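Local coordinates for extracellular solute-binding protein family 1 (Alicyclobacillus acidocaldarius subsp. acidocaldarius, PDB 4OVJ) that probably captures a solute outside the cell and delivers it to an ABC importer, as other family 1 extracellular solute-binding proteins do, at residues Q241-D255 with Y263-L275. Numbering follows the deposited sequence. Where two conformers were deposited one is given.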
loop_
_atom_site.group_PDB
_atom_site.type_symbol
_atom_site.label_atom_id
_atom_site.label_comp_id
_atom_site.label_asym_id
_atom_site.label_seq_id
_atom_site.Cartn_x
_atom_site.Cartn_y
_atom_site.Cartn_z
ATOM N N GLN A 241 -4.839 -7.543 -14.789
ATOM C CA GLN A 241 -4.520 -6.622 -13.698
ATOM C C GLN A 241 -5.746 -5.777 -13.436
ATOM O O GLN A 241 -6.554 -5.553 -14.331
ATOM C CB GLN A 241 -3.335 -5.721 -14.090
ATOM C CG GLN A 241 -2.840 -4.768 -12.996
ATOM C CD GLN A 241 -2.003 -5.466 -11.939
ATOM O OE1 GLN A 241 -2.389 -5.543 -10.767
ATOM N NE2 GLN A 241 -0.847 -5.990 -12.350
ATOM N N THR A 242 -5.885 -5.283 -12.214
ATOM C CA THR A 242 -6.880 -4.267 -11.940
ATOM C C THR A 242 -6.729 -3.106 -12.919
ATOM O O THR A 242 -5.610 -2.649 -13.190
ATOM C CB THR A 242 -6.734 -3.754 -10.496
ATOM O OG1 THR A 242 -7.041 -4.823 -9.611
ATOM C CG2 THR A 242 -7.655 -2.588 -10.219
ATOM N N ALA A 243 -7.860 -2.646 -13.441
ATOM C CA ALA A 243 -7.936 -1.481 -14.314
ATOM C C ALA A 243 -7.462 -1.749 -15.748
ATOM O O ALA A 243 -7.538 -0.860 -16.588
ATOM C CB ALA A 243 -7.205 -0.291 -13.701
ATOM N N ASP A 244 -7.026 -2.983 -16.025
ATOM C CA ASP A 244 -6.725 -3.451 -17.386
ATOM C C ASP A 244 -8.039 -3.550 -18.150
ATOM O O ASP A 244 -9.091 -3.714 -17.538
ATOM C CB ASP A 244 -6.092 -4.859 -17.300
ATOM C CG ASP A 244 -5.496 -5.338 -18.609
ATOM O OD1 ASP A 244 -4.376 -4.883 -18.937
ATOM O OD2 ASP A 244 -6.139 -6.180 -19.306
ATOM N N PRO A 245 -7.999 -3.504 -19.493
ATOM C CA PRO A 245 -9.237 -3.782 -20.250
ATOM C C PRO A 245 -9.922 -5.123 -19.943
ATOM O O PRO A 245 -11.108 -5.247 -20.164
ATOM C CB PRO A 245 -8.767 -3.758 -21.701
ATOM C CG PRO A 245 -7.597 -2.843 -21.699
ATOM C CD PRO A 245 -6.902 -3.086 -20.386
ATOM N N THR A 246 -9.184 -6.105 -19.421
ATOM C CA THR A 246 -9.761 -7.385 -19.020
ATOM C C THR A 246 -10.490 -7.379 -17.665
ATOM O O THR A 246 -11.072 -8.387 -17.284
ATOM C CB THR A 246 -8.679 -8.469 -18.942
ATOM O OG1 THR A 246 -7.675 -8.070 -18.007
ATOM C CG2 THR A 246 -8.060 -8.694 -20.307
ATOM N N ASP A 247 -10.422 -6.261 -16.945
ATOM C CA ASP A 247 -11.096 -6.099 -15.656
ATOM C C ASP A 247 -12.591 -5.913 -15.927
ATOM O O ASP A 247 -12.964 -5.005 -16.671
ATOM C CB ASP A 247 -10.495 -4.881 -14.945
ATOM C CG ASP A 247 -11.102 -4.613 -13.572
ATOM O OD1 ASP A 247 -12.201 -5.140 -13.242
ATOM O OD2 ASP A 247 -10.463 -3.836 -12.822
ATOM N N PRO A 248 -13.457 -6.773 -15.348
ATOM C CA PRO A 248 -14.897 -6.608 -15.640
ATOM C C PRO A 248 -15.470 -5.245 -15.278
ATOM O O PRO A 248 -16.492 -4.834 -15.847
ATOM C CB PRO A 248 -15.584 -7.683 -14.800
ATOM C CG PRO A 248 -14.531 -8.500 -14.175
ATOM C CD PRO A 248 -13.180 -7.948 -14.500
HETATM N N MSE A 249 -14.849 -4.553 -14.333
HETATM C CA MSE A 249 -15.314 -3.206 -14.009
HETATM C C MSE A 249 -15.073 -2.257 -15.162
HETATM O O MSE A 249 -15.929 -1.435 -15.495
HETATM C CB MSE A 249 -14.654 -2.722 -12.733
HETATM C CG MSE A 249 -15.594 -1.696 -12.150
HETATM SE SE MSE A 249 -14.968 -1.224 -10.381
HETATM C CE MSE A 249 -16.284 0.212 -10.220
ATOM N N VAL A 250 -13.912 -2.378 -15.800
ATOM C CA VAL A 250 -13.589 -1.583 -16.992
ATOM C C VAL A 250 -14.530 -1.912 -18.154
ATOM O O VAL A 250 -14.874 -1.039 -18.961
ATOM C CB VAL A 250 -12.103 -1.789 -17.385
ATOM C CG1 VAL A 250 -11.775 -1.130 -18.707
ATOM C CG2 VAL A 250 -11.196 -1.246 -16.285
ATOM N N GLN A 251 -14.969 -3.165 -18.228
ATOM C CA GLN A 251 -15.887 -3.604 -19.277
ATOM C C GLN A 251 -17.346 -3.243 -19.007
ATOM O O GLN A 251 -18.216 -3.471 -19.856
ATOM C CB GLN A 251 -15.781 -5.112 -19.455
ATOM C CG GLN A 251 -14.387 -5.575 -19.825
ATOM C CD GLN A 251 -14.297 -7.073 -19.899
ATOM O OE1 GLN A 251 -15.276 -7.782 -19.671
ATOM N NE2 GLN A 251 -13.131 -7.570 -20.237
ATOM N N GLY A 252 -17.617 -2.712 -17.823
ATOM C CA GLY A 252 -18.975 -2.381 -17.414
ATOM C C GLY A 252 -19.827 -3.556 -16.962
ATOM O O GLY A 252 -21.042 -3.429 -16.825
ATOM N N LYS A 253 -19.185 -4.695 -16.721
ATOM C CA LYS A 253 -19.875 -5.928 -16.376
ATOM C C LYS A 253 -19.961 -6.121 -14.864
ATOM O O LYS A 253 -20.770 -6.914 -14.385
ATOM C CB LYS A 253 -19.153 -7.112 -17.023
ATOM C CG LYS A 253 -19.164 -7.065 -18.547
ATOM C CD LYS A 253 -18.525 -8.304 -19.155
ATOM C CE LYS A 253 -18.427 -8.180 -20.669
ATOM N NZ LYS A 253 -19.769 -7.970 -21.278
ATOM N N SER A 254 -19.117 -5.401 -14.125
ATOM C CA SER A 254 -19.099 -5.451 -12.662
ATOM C C SER A 254 -19.201 -4.026 -12.137
ATOM O O SER A 254 -18.711 -3.088 -12.778
ATOM C CB SER A 254 -17.806 -6.065 -12.170
ATOM O OG SER A 254 -17.689 -5.935 -10.760
ATOM N N ASP A 255 -19.795 -3.869 -10.962
ATOM C CA ASP A 255 -20.054 -2.546 -10.408
ATOM C C ASP A 255 -19.178 -2.153 -9.228
ATOM O O ASP A 255 -19.355 -1.073 -8.678
ATOM C CB ASP A 255 -21.554 -2.407 -10.086
ATOM C CG ASP A 255 -22.408 -2.314 -11.361
ATOM O OD1 ASP A 255 -21.840 -1.997 -12.430
ATOM O OD2 ASP A 255 -23.630 -2.551 -11.312
ATOM N N TYR A 263 -5.790 2.841 -7.573
ATOM C CA TYR A 263 -6.406 2.475 -8.837
ATOM C C TYR A 263 -7.600 3.339 -9.218
ATOM O O TYR A 263 -8.036 3.283 -10.368
ATOM C CB TYR A 263 -6.828 0.998 -8.844
ATOM C CG TYR A 263 -5.684 0.048 -9.065
ATOM C CD1 TYR A 263 -5.016 0.012 -10.283
ATOM C CD2 TYR A 263 -5.283 -0.833 -8.074
ATOM C CE1 TYR A 263 -3.970 -0.862 -10.501
ATOM C CE2 TYR A 263 -4.226 -1.711 -8.283
ATOM C CZ TYR A 263 -3.577 -1.716 -9.500
ATOM O OH TYR A 263 -2.542 -2.585 -9.742
ATOM N N VAL A 264 -8.147 4.132 -8.286
ATOM C CA VAL A 264 -9.339 4.905 -8.630
ATOM C C VAL A 264 -9.079 5.878 -9.784
ATOM O O VAL A 264 -9.971 6.103 -10.596
ATOM C CB VAL A 264 -9.988 5.628 -7.425
ATOM C CG1 VAL A 264 -9.123 6.763 -6.929
ATOM C CG2 VAL A 264 -11.375 6.157 -7.799
ATOM N N VAL A 265 -7.873 6.439 -9.872
ATOM C CA VAL A 265 -7.586 7.398 -10.944
ATOM C C VAL A 265 -7.638 6.691 -12.296
ATOM O O VAL A 265 -8.318 7.151 -13.214
ATOM C CB VAL A 265 -6.222 8.093 -10.750
ATOM C CG1 VAL A 265 -5.798 8.831 -12.017
ATOM C CG2 VAL A 265 -6.294 9.033 -9.558
ATOM N N SER A 266 -6.936 5.566 -12.402
ATOM C CA SER A 266 -6.943 4.758 -13.625
ATOM C C SER A 266 -8.339 4.274 -13.987
ATOM O O SER A 266 -8.758 4.398 -15.128
ATOM C CB SER A 266 -6.024 3.537 -13.491
ATOM O OG SER A 266 -4.688 3.941 -13.313
ATOM N N LEU A 267 -9.048 3.706 -13.019
ATOM C CA LEU A 267 -10.395 3.202 -13.271
ATOM C C LEU A 267 -11.315 4.313 -13.731
ATOM O O LEU A 267 -12.051 4.157 -14.696
ATOM C CB LEU A 267 -10.988 2.540 -12.032
ATOM C CG LEU A 267 -10.383 1.187 -11.718
ATOM C CD1 LEU A 267 -10.757 0.792 -10.305
ATOM C CD2 LEU A 267 -10.819 0.114 -12.722
ATOM N N GLN A 268 -11.280 5.445 -13.049
ATOM C CA GLN A 268 -12.194 6.519 -13.401
ATOM C C GLN A 268 -11.926 7.063 -14.802
ATOM O O GLN A 268 -12.859 7.462 -15.494
ATOM C CB GLN A 268 -12.153 7.654 -12.376
ATOM C CG GLN A 268 -13.214 8.721 -12.599
ATOM C CD GLN A 268 -14.631 8.208 -12.391
ATOM O OE1 GLN A 268 -15.155 8.257 -11.279
ATOM N NE2 GLN A 268 -15.253 7.705 -13.455
ATOM N N SER A 269 -10.663 7.054 -15.222
ATOM C CA SER A 269 -10.274 7.498 -16.575
ATOM C C SER A 269 -10.848 6.625 -17.686
ATOM O O SER A 269 -10.889 7.050 -18.840
ATOM C CB SER A 269 -8.739 7.566 -16.726
ATOM O OG SER A 269 -8.176 6.273 -16.902
ATOM N N GLU A 270 -11.277 5.409 -17.347
ATOM C CA GLU A 270 -11.727 4.424 -18.334
ATOM C C GLU A 270 -13.244 4.386 -18.486
ATOM O O GLU A 270 -13.740 3.635 -19.308
ATOM C CB GLU A 270 -11.239 3.021 -17.936
ATOM C CG GLU A 270 -9.725 2.854 -17.976
ATOM C CD GLU A 270 -9.154 2.817 -19.381
ATOM O OE1 GLU A 270 -9.918 2.627 -20.358
ATOM O OE2 GLU A 270 -7.922 2.969 -19.517
HETATM N N MSE A 271 -13.977 5.165 -17.695
HETATM C CA MSE A 271 -15.436 5.087 -17.713
HETATM C C MSE A 271 -16.071 6.362 -17.274
HETATM O O MSE A 271 -15.531 7.074 -16.447
HETATM C CB MSE A 271 -15.919 3.937 -16.827
HETATM C CG MSE A 271 -15.574 4.119 -15.340
HETATM SE SE MSE A 271 -15.646 2.418 -14.342
HETATM C CE MSE A 271 -14.030 1.526 -15.026
ATOM N N THR A 272 -17.247 6.666 -17.819
ATOM C CA THR A 272 -17.919 7.910 -17.470
ATOM C C THR A 272 -18.744 7.814 -16.183
ATOM O O THR A 272 -19.042 8.832 -15.569
ATOM C CB THR A 272 -18.810 8.417 -18.611
ATOM O OG1 THR A 272 -19.507 7.318 -19.178
ATOM C CG2 THR A 272 -17.956 9.070 -19.681
ATOM N N ARG A 273 -19.121 6.611 -15.776
ATOM C CA ARG A 273 -19.874 6.443 -14.541
ATOM C C ARG A 273 -19.032 6.851 -13.352
ATOM O O ARG A 273 -17.843 6.548 -13.279
ATOM C CB ARG A 273 -20.357 5.005 -14.381
ATOM C CG ARG A 273 -19.256 3.955 -14.338
ATOM C CD ARG A 273 -19.923 2.617 -14.335
ATOM N NE ARG A 273 -18.989 1.514 -14.472
ATOM C CZ ARG A 273 -19.192 0.295 -13.986
ATOM N NH1 ARG A 273 -20.275 0.018 -13.289
ATOM N NH2 ARG A 273 -18.305 -0.661 -14.212
ATOM N N SER A 274 -19.660 7.572 -12.437
ATOM C CA SER A 274 -18.959 8.106 -11.279
ATOM C C SER A 274 -18.648 7.020 -10.270
ATOM O O SER A 274 -19.527 6.259 -9.857
ATOM C CB SER A 274 -19.803 9.184 -10.621
ATOM O OG SER A 274 -20.031 10.228 -11.540
ATOM N N LEU A 275 -17.382 6.972 -9.868
ATOM C CA LEU A 275 -16.923 6.021 -8.865
ATOM C C LEU A 275 -16.737 6.690 -7.511
ATOM O O LEU A 275 -16.366 7.864 -7.418
ATOM C CB LEU A 275 -15.604 5.409 -9.299
ATOM C CG LEU A 275 -15.608 4.718 -10.655
ATOM C CD1 LEU A 275 -14.249 4.065 -10.917
ATOM C CD2 LEU A 275 -16.731 3.693 -10.759
HETATM O O HOH W 1 -15.110 1.388 -19.052
#
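T242, A243 and V250 pack against Y263 and L267 in a loop-on-helix contact that is pinned at its far end by the arginine R273. Residues 241-255 form the turn-rich loop between helix 233-236 and strand 256-260; the segment 263-275 carries helix 263-269 and the chain leading into strand 275-278, so they precede and follow strand 256-260 in the chain, in one lobe of the periplasmic-binding-protein fold. T242 lays its methyl CG2 over one face of the Y263 ring, 3.6 Å from the centroid, a CH-pi contact; the same rotation (chi1 -66°) sets OG1 beside the backbone N, where it hydrogen-bonds to E257. L267 CD2 lies 3.8 Å from A243 CB and also meets V250 CG2. The loop is braced here by D247, whose OD2 takes the A243 N-H on its anti lone pair and whose OD1 accepts from M249 N in an Asx turn. M249 (selenomethionine), extended beyond CG, brings CE tip to tip with L275 CD2, at 3.6 Å, while CE of M271, also selenomethionine, touches V250 CA. The R273 guanidinium meets three acceptors near its plane. NH2 reaches M249 O (2.8 Å) in the carbonyl plane on a lone pair, and S254 O nearly in line with its C=O, the straighter bond (166°). NH1 makes a salt bridge to D255 OD1 (2.7 Å), on the anti side but tilted well out of the carboxylate plane. D144 of strand 128-144 gives NH1 a second carboxylate. M249 O, shared with G252 N, thus links the turn to the arginine. Two backbone carbonyls and two carboxylates fix the guanidinium's rotation, and the paired negative charges probably stabilise its positive charge, tying the loop, the chain after helix 263-269 and the D144 end of strand 128-144 together.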